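Local atomic coordinates of glycosyltransferase (Streptomyces viridochromogenes, PDB entry 2IUY), a protein that binds UDP and, as a retaining glycosyltransferase of family GT4, probably transfers a sugar during biosynthesis of the antibiotic avilamycin A. Residues Ala129-Cys134 with Asp138-Ile143; Ala277-Ser282 with Arg317-Val322. All blocks are in the same frame, centred on the assembly; numbering follows the deposited sequence.

Overall arrangement
Both contacts are partly buried in a two-domain GT-B fold, their centres about 16 Å apart. Contact 1 is the more peripheral, about 16 Å from the chain centre against about 12 Å for contact 2, and includes the exposed D138, whereas no touching residue of contact 2 is fully exposed. It stays within the N-terminal domain, beside its outermost strand 123-125, and is polar at heart: an arginine tip held by a backbone carbonyl. Contact 2 packs the end of helix 276-279 and the residues after it against the end of helix 308-319, without hydrogen bonds; van der Waals packing of a tryptophan dominates. Although they share no element, E278 connects them, OE2 probably accepting a hydrogen bond from A129 N.

Contact 1: Ala129-Cys134 with Asp138-Ile143; sequences AQRAHC and DDAPVI
R131 reaches from helix 128-133 into the chain that returns past it, setting its guanidinium between V142 and D138 with A140 O near its edge. The site belongs to the N-terminal Rossmann-like domain of the GT-B fold: the helix follows outermost strand 123-125, and P141 and I143 make backbone hydrogen bonds with Y125 of that strand, so R131 ties the helix to the returning segment across a short turn. The arginine chain runs straight through chi1 and chi2 and then bends at chi3 (62°), which turns the planar end so that NH1 faces A140 O. V142 CG2 lies 3.6 Å above one guanidinium face, toward its rim, and comes within 3.8 Å of R131 NE; the two side chains cross at about a right angle. Over the opposite face D138 CA sits 4.1 Å from the plane, also offset. Lower on the stem, R131 CD touches A140 CB at 4.0 Å, an aliphatic contact beside the bend. A single cross-segment hydrogen bond fixes the tip: R131 NH1 donates to A140 O over 2.8 Å, with an N-H...O angle of 147°. The carbonyl sits slightly tilted from the guanidinium plane and meets the donor almost head-on, the C=O...N angle being 160°. D138 O is also close to R131 NH1, at 3.3 Å, but the angle is too poor for a bond. The D138 carboxylate may add a mild electrostatic attraction without forming a salt bridge, since R131 NH2 and D138 OD1 remain 4.8 Å apart.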
ATOM      1  N   ALA A 129     -14.008   5.412   0.451  1.00 10.33           N
ATOM      2  CA  ALA A 129     -13.803   6.395   1.542  1.00 10.06           C
ATOM      3  C   ALA A 129     -12.794   7.439   1.116  1.00  9.79           C
ATOM      4  O   ALA A 129     -13.043   8.618   1.239  1.00  9.93           O
ATOM      5  CB  ALA A 129     -13.351   5.709   2.809  1.00 11.66           C
ATOM      6  N   GLN A 130     -11.683   7.009   0.517  1.00  9.84           N
ATOM      7  CA  GLN A 130     -10.702   7.966  -0.010  1.00  9.22           C
ATOM      8  C   GLN A 130     -11.307   8.828  -1.121  1.00  8.88           C
ATOM      9  O   GLN A 130     -11.199  10.046  -1.086  1.00  9.55           O
ATOM     10  CB  GLN A 130      -9.481   7.237  -0.538  1.00  8.67           C
ATOM     11  CG  GLN A 130      -8.338   8.124  -0.902  1.00  8.71           C
ATOM     12  CD  GLN A 130      -7.471   7.525  -1.973  1.00  8.43           C
ATOM     13  OE1 GLN A 130      -7.890   6.595  -2.652  1.00 13.54           O
ATOM     14  NE2 GLN A 130      -6.259   8.057  -2.147  1.00  5.50           N
ATOM     15  N   ARG A 131     -11.903   8.199  -2.132  1.00  8.62           N
ATOM     16  CA  ARG A 131     -12.521   8.970  -3.222  1.00  7.98           C
ATOM     17  C   ARG A 131     -13.448  10.099  -2.687  1.00  7.97           C
ATOM     18  O   ARG A 131     -13.358  11.253  -3.127  1.00  9.85           O
ATOM     19  CB  ARG A 131     -13.294   8.067  -4.196  1.00  7.20           C
ATOM     20  CG  ARG A 131     -13.955   8.907  -5.355  1.00  7.36           C
ATOM     21  CD  ARG A 131     -14.690   8.048  -6.369  1.00  6.46           C
ATOM     22  NE  ARG A 131     -15.772   7.342  -5.694  1.00  7.61           N
ATOM     23  CZ  ARG A 131     -16.594   6.484  -6.282  1.00 13.04           C
ATOM     24  NH1 ARG A 131     -16.458   6.186  -7.589  1.00 10.07           N
ATOM     25  NH2 ARG A 131     -17.538   5.896  -5.542  1.00 12.74           N
ATOM     26  N   ALA A 132     -14.335   9.758  -1.765  1.00  8.21           N
ATOM     27  CA  ALA A 132     -15.245  10.708  -1.100  1.00  8.97           C
ATOM     28  C   ALA A 132     -14.489  11.871  -0.368  1.00 10.08           C
ATOM     29  O   ALA A 132     -14.797  13.063  -0.540  1.00  9.88           O
ATOM     30  CB  ALA A 132     -16.103   9.909  -0.089  1.00  9.12           C
ATOM     31  N   HIS A 133     -13.507  11.473   0.453  1.00 10.03           N
ATOM     32  CA  HIS A 133     -12.698  12.316   1.249  1.00 11.73           C
ATOM     33  C   HIS A 133     -11.879  13.285   0.380  1.00 11.85           C
ATOM     34  O   HIS A 133     -11.640  14.469   0.753  1.00 12.07           O
ATOM     35  CB  HIS A 133     -11.781  11.385   2.080  1.00 12.80           C
ATOM     36  CG  HIS A 133     -10.910  12.101   3.060  1.00 16.30           C
ATOM     37  ND1 HIS A 133     -11.398  12.649   4.229  1.00 17.12           N
ATOM     38  CD2 HIS A 133      -9.581  12.370   3.041  1.00 18.07           C
ATOM     39  CE1 HIS A 133     -10.410  13.228   4.883  1.00 20.10           C
ATOM     40  NE2 HIS A 133      -9.298  13.074   4.183  1.00 18.44           N
ATOM     41  N   CYS A 134     -11.421  12.794  -0.774  1.00 11.53           N
ATOM     42  CA  CYS A 134     -10.582  13.597  -1.666  1.00 11.12           C
ATOM     43  C   CYS A 134     -11.383  14.443  -2.631  1.00 11.81           C
ATOM     44  O   CYS A 134     -10.793  15.148  -3.457  1.00 12.15           O
ATOM     45  CB  CYS A 134      -9.609  12.698  -2.444  1.00 11.01           C
ATOM     46  SG  CYS A 134      -8.423  11.863  -1.334  1.00 13.80           S
ATOM     47  N   ASP A 138     -18.335  10.703  -8.832  1.00 14.05           N
ATOM     48  CA  ASP A 138     -18.848   9.343  -8.871  1.00 13.70           C
ATOM     49  C   ASP A 138     -18.383   8.527 -10.067  1.00 13.72           C
ATOM     50  O   ASP A 138     -18.422   7.292 -10.024  1.00 13.81           O
ATOM     51  CB  ASP A 138     -20.375   9.313  -8.830  1.00 15.46           C
ATOM     52  CG  ASP A 138     -20.933   9.594  -7.455  1.00 16.65           C
ATOM     53  OD1 ASP A 138     -20.180   9.777  -6.477  1.00 21.98           O
ATOM     54  OD2 ASP A 138     -22.152   9.630  -7.357  1.00 21.15           O
ATOM     55  N   ASP A 139     -17.950   9.212 -11.116  1.00 12.78           N
ATOM     56  CA  ASP A 139     -17.399   8.552 -12.286  1.00 12.36           C
ATOM     57  C   ASP A 139     -15.868   8.264 -12.215  1.00 11.89           C
ATOM     58  O   ASP A 139     -15.314   7.667 -13.149  1.00 11.80           O
ATOM     59  CB  ASP A 139     -17.798   9.317 -13.582  1.00 12.67           C
ATOM     60  CG  ASP A 139     -18.201   8.363 -14.706  1.00 11.84           C
ATOM     61  OD1 ASP A 139     -18.616   7.247 -14.358  1.00 11.46           O
ATOM     62  OD2 ASP A 139     -18.071   8.689 -15.908  1.00  8.26           O
ATOM     63  N   ALA A 140     -15.206   8.681 -11.117  1.00 10.49           N
ATOM     64  CA  ALA A 140     -13.798   8.256 -10.853  1.00  9.65           C
ATOM     65  C   ALA A 140     -13.708   6.796 -10.381  1.00  7.82           C
ATOM     66  O   ALA A 140     -14.370   6.402  -9.432  1.00  7.36           O
ATOM     67  CB  ALA A 140     -13.091   9.201  -9.854  1.00  9.22           C
ATOM     68  N   PRO A 141     -12.884   5.991 -11.052  1.00  7.26           N
ATOM     69  CA  PRO A 141     -12.780   4.583 -10.676  1.00  7.61           C
ATOM     70  C   PRO A 141     -12.163   4.403  -9.297  1.00  8.04           C
ATOM     71  O   PRO A 141     -11.302   5.184  -8.870  1.00  8.12           O
ATOM     72  CB  PRO A 141     -11.821   3.986 -11.737  1.00  6.82           C
ATOM     73  CG  PRO A 141     -11.766   4.997 -12.835  1.00  5.77           C
ATOM     74  CD  PRO A 141     -12.020   6.327 -12.205  1.00  7.00           C
ATOM     75  N   VAL A 142     -12.652   3.381  -8.610  1.00  7.21           N
ATOM     76  CA  VAL A 142     -12.097   2.946  -7.376  1.00  7.60           C
ATOM     77  C   VAL A 142     -11.483   1.580  -7.657  1.00  7.45           C
ATOM     78  O   VAL A 142     -12.174   0.645  -8.107  1.00  6.63           O
ATOM     79  CB  VAL A 142     -13.159   2.903  -6.260  1.00  6.90           C
ATOM     80  CG1 VAL A 142     -12.623   2.158  -5.081  1.00  9.17           C
ATOM     81  CG2 VAL A 142     -13.547   4.321  -5.849  1.00  6.72           C
ATOM     82  N   ILE A 143     -10.168   1.493  -7.464  1.00  6.90           N
ATOM     83  CA  ILE A 143      -9.457   0.276  -7.787  1.00  7.58           C
ATOM     84  C   ILE A 143      -8.490   0.039  -6.647  1.00  6.82           C
ATOM     85  O   ILE A 143      -7.585   0.825  -6.464  1.00  8.59           O
ATOM     86  CB  ILE A 143      -8.702   0.324  -9.190  1.00  7.86           C
ATOM     87  CG1 ILE A 143      -9.650   0.579 -10.373  1.00  7.16           C
ATOM     88  CG2 ILE A 143      -8.001  -0.979  -9.428  1.00  8.11           C
ATOM     89  CD1 ILE A 143      -8.898   0.823 -11.710  1.00  7.51           C
TER

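Contact 2: Ala277-Ser282 with Arg317-Val322; sequences AEIVPS and RLWGHV
W319, near the end of helix 308-319, brings the six-membered ring of its indole up to I279, in helix 276-279, and S282 three residues on. This is packing in the C-terminal half of the GT-B fold, where G320, at the N-cap position of helix 321-336, separates it from helix 308-319; helix 321-336 then sets off toward helix 31-45 of the N-terminal domain. From CB the tryptophan leaves its helix with CG anti to its own carbonyl carbon (chi1 -48°), carrying the six-membered ring toward 277-282. The first ring atoms to find the other segment are NE1 and CE2; W319 NE1 stands 4.0 Å from I279 CG2, a van der Waals approach. Further out, W319 CZ2 makes the closest contact of the pair, 3.5 Å from I279 CB, and it also touches the CG2 branch, 3.7 Å from I279 CG2. At the far rim W319 CH2 lies 3.6 Å from I279 O, which sits in the ring plane at the edge, while S282 CB comes in obliquely. On one ring face, the preceding residue contributes L318 CB, 3.5 Å above the plane and offset to the rim. Beside this, L318 CD1 rests on the serine, 3.5 Å from S282 OG. V258 and S259 of helix 256-263 also touch W319, and I279 is about 8 Å, side chain to side chain, from the UDP-binding residues T256 and V257. With no hydrogen bond across the two segments, their association depends on shape and dispersion, and even the S282 hydroxyl oxygen has a methyl, L318 CD1, as its neighbour across the contact.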
ATOM      1  N   ALA A 277     -12.528   0.048   6.595  1.00  9.45           N
ATOM      2  CA  ALA A 277     -13.930  -0.398   6.642  1.00  9.36           C
ATOM      3  C   ALA A 277     -14.305  -1.318   5.444  1.00  9.15           C
ATOM      4  O   ALA A 277     -15.161  -2.195   5.564  1.00  8.81           O
ATOM      5  CB  ALA A 277     -14.872   0.844   6.728  1.00  9.48           C
ATOM      6  N   GLU A 278     -13.660  -1.096   4.311  1.00  9.10           N
ATOM      7  CA  GLU A 278     -14.000  -1.746   3.022  1.00  9.95           C
ATOM      8  C   GLU A 278     -13.283  -3.069   2.821  1.00  9.85           C
ATOM      9  O   GLU A 278     -13.846  -4.010   2.235  1.00  9.67           O
ATOM     10  CB  GLU A 278     -13.685  -0.788   1.843  1.00  9.66           C
ATOM     11  CG  GLU A 278     -14.697   0.408   1.702  1.00 10.72           C
ATOM     12  CD  GLU A 278     -14.163   1.534   0.796  1.00 10.08           C
ATOM     13  OE1 GLU A 278     -13.802   1.261  -0.359  1.00  9.36           O
ATOM     14  OE2 GLU A 278     -14.061   2.684   1.254  1.00  8.40           O
ATOM     15  N   ILE A 279     -12.047  -3.144   3.324  1.00  9.20           N
ATOM     16  CA  ILE A 279     -11.182  -4.283   3.020  1.00  8.69           C
ATOM     17  C   ILE A 279     -10.906  -5.227   4.157  1.00  8.89           C
ATOM     18  O   ILE A 279     -10.737  -6.413   3.925  1.00  8.74           O
ATOM     19  CB  ILE A 279      -9.835  -3.854   2.325  1.00  9.60           C
ATOM     20  CG1 ILE A 279      -9.006  -2.854   3.185  1.00  9.59           C
ATOM     21  CG2 ILE A 279     -10.136  -3.199   0.998  1.00  7.42           C
ATOM     22  CD1 ILE A 279      -7.602  -2.577   2.511  1.00  5.84           C
ATOM     23  N   VAL A 280     -10.855  -4.705   5.378  1.00  9.64           N
ATOM     24  CA  VAL A 280     -10.576  -5.528   6.568  1.00  9.99           C
ATOM     25  C   VAL A 280     -11.592  -6.655   6.797  1.00 10.21           C
ATOM     26  O   VAL A 280     -11.168  -7.789   7.038  1.00  9.71           O
ATOM     27  CB  VAL A 280     -10.345  -4.690   7.841  1.00 10.39           C
ATOM     28  CG1 VAL A 280     -10.182  -5.591   9.097  1.00  7.78           C
ATOM     29  CG2 VAL A 280      -9.069  -3.791   7.624  1.00  9.64           C
ATOM     30  N   PRO A 281     -12.910  -6.373   6.642  1.00 10.71           N
ATOM     31  CA  PRO A 281     -13.896  -7.439   6.903  1.00 11.32           C
ATOM     32  C   PRO A 281     -13.734  -8.624   5.940  1.00 11.42           C
ATOM     33  O   PRO A 281     -14.087  -9.748   6.280  1.00 11.94           O
ATOM     34  CB  PRO A 281     -15.247  -6.749   6.677  1.00 11.15           C
ATOM     35  CG  PRO A 281     -14.949  -5.263   6.887  1.00 11.76           C
ATOM     36  CD  PRO A 281     -13.584  -5.122   6.247  1.00 10.93           C
ATOM     37  N   SER A 282     -13.162  -8.387   4.775  1.00 11.77           N
ATOM     38  CA  SER A 282     -12.946  -9.486   3.825  1.00 11.95           C
ATOM     39  C   SER A 282     -11.908 -10.481   4.315  1.00 11.18           C
ATOM     40  O   SER A 282     -11.874 -11.614   3.845  1.00 12.27           O
ATOM     41  CB  SER A 282     -12.502  -8.938   2.464  1.00 11.36           C
ATOM     42  OG  SER A 282     -13.510  -8.152   1.893  1.00 13.46           O
ATOM     43  N   ARG A 317      -8.699 -13.211  -5.046  1.00 10.49           N
ATOM     44  CA  ARG A 317      -9.968 -12.854  -5.705  1.00 11.88           C
ATOM     45  C   ARG A 317     -10.221 -11.334  -5.822  1.00 11.99           C
ATOM     46  O   ARG A 317     -10.678 -10.867  -6.852  1.00 12.72           O
ATOM     47  CB  ARG A 317     -11.175 -13.435  -4.943  1.00 12.84           C
ATOM     48  CG  ARG A 317     -11.606 -14.846  -5.326  1.00 15.91           C
ATOM     49  CD  ARG A 317     -13.045 -15.112  -4.918  1.00 17.26           C
ATOM     50  NE  ARG A 317     -13.365 -14.504  -3.645  1.00 20.73           N
ATOM     51  CZ  ARG A 317     -14.170 -13.469  -3.457  1.00 22.97           C
ATOM     52  NH1 ARG A 317     -14.844 -12.915  -4.459  1.00 24.31           N
ATOM     53  NH2 ARG A 317     -14.339 -13.025  -2.223  1.00 22.61           N
ATOM     54  N   LEU A 318      -9.958 -10.581  -4.749  1.00 11.21           N
ATOM     55  CA  LEU A 318     -10.256  -9.132  -4.696  1.00  9.13           C
ATOM     56  C   LEU A 318      -9.115  -8.251  -5.129  1.00  8.82           C
ATOM     57  O   LEU A 318      -9.336  -7.182  -5.750  1.00  7.76           O
ATOM     58  CB  LEU A 318     -10.678  -8.727  -3.274  1.00  9.47           C
ATOM     59  CG  LEU A 318     -11.919  -9.398  -2.666  1.00  9.94           C
ATOM     60  CD1 LEU A 318     -12.016  -9.080  -1.150  1.00  9.94           C
ATOM     61  CD2 LEU A 318     -13.194  -8.938  -3.394  1.00 11.71           C
ATOM     62  N   TRP A 319      -7.887  -8.656  -4.770  1.00  6.51           N
ATOM     63  CA  TRP A 319      -6.761  -7.769  -4.938  1.00  6.55           C
ATOM     64  C   TRP A 319      -5.678  -8.381  -5.819  1.00  6.68           C
ATOM     65  O   TRP A 319      -4.650  -7.760  -5.994  1.00  7.89           O
ATOM     66  CB  TRP A 319      -6.183  -7.315  -3.568  1.00  6.84           C
ATOM     67  CG  TRP A 319      -7.298  -6.850  -2.616  1.00  8.27           C
ATOM     68  CD1 TRP A 319      -8.320  -5.980  -2.910  1.00  5.26           C
ATOM     69  CD2 TRP A 319      -7.475  -7.242  -1.257  1.00  8.72           C
ATOM     70  NE1 TRP A 319      -9.136  -5.814  -1.802  1.00  8.02           N
ATOM     71  CE2 TRP A 319      -8.645  -6.588  -0.782  1.00  8.77           C
ATOM     72  CE3 TRP A 319      -6.763  -8.097  -0.382  1.00  8.62           C
ATOM     73  CZ2 TRP A 319      -9.133  -6.766   0.526  1.00  7.60           C
ATOM     74  CZ3 TRP A 319      -7.251  -8.266   0.933  1.00  7.67           C
ATOM     75  CH2 TRP A 319      -8.430  -7.597   1.361  1.00  8.00           C
ATOM     76  N   GLY A 320      -5.919  -9.552  -6.427  1.00  6.45           N
ATOM     77  CA  GLY A 320      -4.837 -10.204  -7.194  1.00  6.55           C
ATOM     78  C   GLY A 320      -4.232  -9.275  -8.239  1.00  7.22           C
ATOM     79  O   GLY A 320      -4.956  -8.517  -8.898  1.00  6.68           O
ATOM     80  N   HIS A 321      -2.913  -9.332  -8.412  1.00  7.20           N
ATOM     81  CA  HIS A 321      -2.250  -8.418  -9.363  1.00  8.41           C
ATOM     82  C   HIS A 321      -2.815  -8.356 -10.784  1.00  9.66           C
ATOM     83  O   HIS A 321      -2.826  -7.277 -11.390  1.00  9.68           O
ATOM     84  CB  HIS A 321      -0.726  -8.624  -9.384  1.00  8.71           C
ATOM     85  CG  HIS A 321      -0.274  -9.901 -10.038  1.00  8.94           C
ATOM     86  ND1 HIS A 321      -0.716 -11.149  -9.645  1.00  8.06           N
ATOM     87  CD2 HIS A 321       0.626 -10.119 -11.024  1.00  8.01           C
ATOM     88  CE1 HIS A 321      -0.129 -12.076 -10.377  1.00  8.98           C
ATOM     89  NE2 HIS A 321       0.693 -11.476 -11.218  1.00 10.25           N
ATOM     90  N   VAL A 322      -3.259  -9.500 -11.321  1.00 10.12           N
ATOM     91  CA  VAL A 322      -3.699  -9.575 -12.726  1.00 10.63           C
ATOM     92  C   VAL A 322      -5.101  -9.007 -12.855  1.00 10.39           C
ATOM     93  O   VAL A 322      -5.397  -8.273 -13.820  1.00  9.94           O
ATOM     94  CB  VAL A 322      -3.597 -11.067 -13.310  1.00  9.92           C
ATOM     95  CG1 VAL A 322      -4.358 -11.228 -14.627  1.00 11.03           C
ATOM     96  CG2 VAL A 322      -2.127 -11.497 -13.499  1.00  8.17           C
TER